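Local coordinates for tryptophan halogenase (Shewanella frigidimarina, PDB 2PYX), which probably acts as a flavin-dependent monooxygenase of the tryptophan halogenase family, which chlorinates or brominates aromatic substrates such as tryptophan, at residues I404-K409 with S431-L436. Sequence-based numbering, arbitrary orientation.
Sequences IIDFLK and SIPDSL
Lys409 reaches from helix 383-413 to Ser431, its CB and CG resting on Leu436, whose CD2 lies 3.6 Å from Lys409 CG; the two side chains cross at about a right angle. CG stands anti to the backbone N (chi1 -180°), directed at Leu436 and at Pro433 CD, and the chain then bends at chi2 (60°). Lys409 CD approaches Ser431 O. Lys409 CE passes 3.2 Å from Ser431 O and lies near Ile432 CG1, and Lys409 NZ donates to Ser431 OG at 2.8 Å. Val250 O and His426 ND1 also bond this ammonium group, while Ser431 OG has a second partner in Glu428 O. In the tryptophan halogenase fold, the contact joins the long helix 383-413 to the start of helix 434-443, where Pro433 is the N-cap residue. An alanine in place of Lys409 would probably leave Ser431 OG, Val250 O and His426 ND1 without their shared partner and open a gap beside Leu436 CD2. About one turn earlier on helix 383-413, Asp406 accepts a hydrogen bond from Ser435 OG: the donor lies 2.6 Å from Asp406 OD2, on its syn lone pair. The other carboxylate oxygen, Asp406 OD1, lies 3.3 Å from Pro433 CB.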
loop_
_atom_site.group_PDB
_atom_site.type_symbol
_atom_site.label_atom_id
_atom_site.label_comp_id
_atom_site.label_asym_id
_atom_site.label_seq_id
_atom_site.Cartn_x
_atom_site.Cartn_y
_atom_site.Cartn_z
ATOM N N ILE A 404 4.390 -5.243 8.779
ATOM C CA ILE A 404 3.388 -5.573 7.756
ATOM C C ILE A 404 2.845 -6.969 8.056
ATOM O O ILE A 404 1.644 -7.199 8.071
ATOM C CB ILE A 404 4.021 -5.517 6.354
ATOM C CG1 ILE A 404 4.246 -4.075 5.923
ATOM C CG2 ILE A 404 3.151 -6.270 5.368
ATOM C CD1 ILE A 404 5.223 -3.922 4.829
ATOM N N ILE A 405 3.720 -7.937 8.302
ATOM C CA ILE A 405 3.263 -9.297 8.511
ATOM C C ILE A 405 2.354 -9.361 9.753
ATOM O O ILE A 405 1.267 -9.975 9.763
ATOM C CB ILE A 405 4.408 -10.302 8.585
ATOM C CG1 ILE A 405 5.202 -10.331 7.275
ATOM C CG2 ILE A 405 3.859 -11.713 8.920
ATOM C CD1 ILE A 405 4.365 -10.635 6.066
ATOM N N ASP A 406 2.783 -8.691 10.811
ATOM C CA ASP A 406 2.032 -8.739 12.048
ATOM C C ASP A 406 0.688 -8.026 11.889
ATOM O O ASP A 406 -0.342 -8.490 12.390
ATOM C CB ASP A 406 2.810 -8.055 13.191
ATOM C CG ASP A 406 3.956 -8.888 13.703
ATOM O OD1 ASP A 406 4.179 -10.037 13.240
ATOM O OD2 ASP A 406 4.661 -8.356 14.628
ATOM N N PHE A 407 0.699 -6.881 11.218
ATOM C CA PHE A 407 -0.531 -6.105 11.044
ATOM C C PHE A 407 -1.535 -6.889 10.193
ATOM O O PHE A 407 -2.723 -6.964 10.520
ATOM C CB PHE A 407 -0.257 -4.714 10.448
ATOM C CG PHE A 407 -1.495 -3.857 10.332
ATOM C CD1 PHE A 407 -2.348 -3.693 11.405
ATOM C CD2 PHE A 407 -1.814 -3.238 9.136
ATOM C CE1 PHE A 407 -3.496 -2.888 11.296
ATOM C CE2 PHE A 407 -2.938 -2.428 9.027
ATOM C CZ PHE A 407 -3.774 -2.263 10.106
ATOM N N LEU A 408 -1.067 -7.455 9.083
ATOM C CA LEU A 408 -1.960 -8.278 8.251
ATOM C C LEU A 408 -2.478 -9.462 9.026
ATOM O O LEU A 408 -3.665 -9.731 9.045
ATOM C CB LEU A 408 -1.249 -8.732 6.993
ATOM C CG LEU A 408 -1.308 -7.741 5.829
ATOM C CD1 LEU A 408 -0.831 -6.331 6.164
ATOM C CD2 LEU A 408 -0.568 -8.300 4.615
ATOM N N LYS A 409 -1.584 -10.171 9.715
ATOM C CA LYS A 409 -2.007 -11.356 10.479
ATOM C C LYS A 409 -3.053 -11.008 11.538
ATOM O O LYS A 409 -3.978 -11.798 11.796
ATOM C CB LYS A 409 -0.801 -12.015 11.123
ATOM C CG LYS A 409 -1.123 -13.275 11.941
ATOM C CD LYS A 409 -1.787 -14.390 11.055
ATOM C CE LYS A 409 -1.956 -15.664 11.861
ATOM N NZ LYS A 409 -2.177 -16.903 11.008
ATOM N N SER A 431 1.197 -20.278 13.651
ATOM C CA SER A 431 1.012 -19.377 12.531
ATOM C C SER A 431 1.074 -17.916 12.940
ATOM O O SER A 431 0.928 -17.059 12.084
ATOM C CB SER A 431 -0.339 -19.654 11.834
ATOM O OG SER A 431 -1.450 -19.113 12.540
ATOM N N ILE A 432 1.280 -17.644 14.234
ATOM C CA ILE A 432 1.261 -16.282 14.780
ATOM C C ILE A 432 2.676 -15.875 15.177
ATOM O O ILE A 432 3.260 -16.521 16.039
ATOM C CB ILE A 432 0.381 -16.186 16.007
ATOM C CG1 ILE A 432 -1.048 -16.657 15.692
ATOM C CG2 ILE A 432 0.387 -14.712 16.469
ATOM C CD1 ILE A 432 -1.960 -16.799 16.864
ATOM N N PRO A 433 3.227 -14.835 14.531
ATOM C CA PRO A 433 4.577 -14.402 14.936
ATOM C C PRO A 433 4.706 -14.113 16.428
ATOM O O PRO A 433 3.779 -13.598 17.013
ATOM C CB PRO A 433 4.825 -13.186 14.069
ATOM C CG PRO A 433 3.949 -13.388 12.860
ATOM C CD PRO A 433 2.734 -14.059 13.390
ATOM N N ASP A 434 5.855 -14.432 17.011
ATOM C CA ASP A 434 6.028 -14.187 18.420
ATOM C C ASP A 434 5.803 -12.720 18.754
ATOM O O ASP A 434 5.262 -12.415 19.814
ATOM C CB ASP A 434 7.459 -14.535 18.847
ATOM C CG ASP A 434 7.758 -15.992 18.787
ATOM O OD1 ASP A 434 6.834 -16.833 18.764
ATOM O OD2 ASP A 434 8.988 -16.285 18.826
ATOM N N SER A 435 6.252 -11.810 17.890
ATOM C CA SER A 435 6.063 -10.378 18.148
ATOM C C SER A 435 4.576 -10.030 18.270
ATOM O O SER A 435 4.147 -9.250 19.160
ATOM C CB SER A 435 6.736 -9.562 17.038
ATOM O OG SER A 435 6.326 -10.054 15.768
ATOM N N LEU A 436 3.761 -10.622 17.404
ATOM C CA LEU A 436 2.310 -10.379 17.450
ATOM C C LEU A 436 1.686 -11.071 18.644
ATOM O O LEU A 436 0.771 -10.527 19.277
ATOM C CB LEU A 436 1.633 -10.865 16.174
ATOM C CG LEU A 436 0.116 -10.617 16.088
ATOM C CD1 LEU A 436 -0.290 -9.149 16.246
ATOM C CD2 LEU A 436 -0.415 -11.136 14.775
#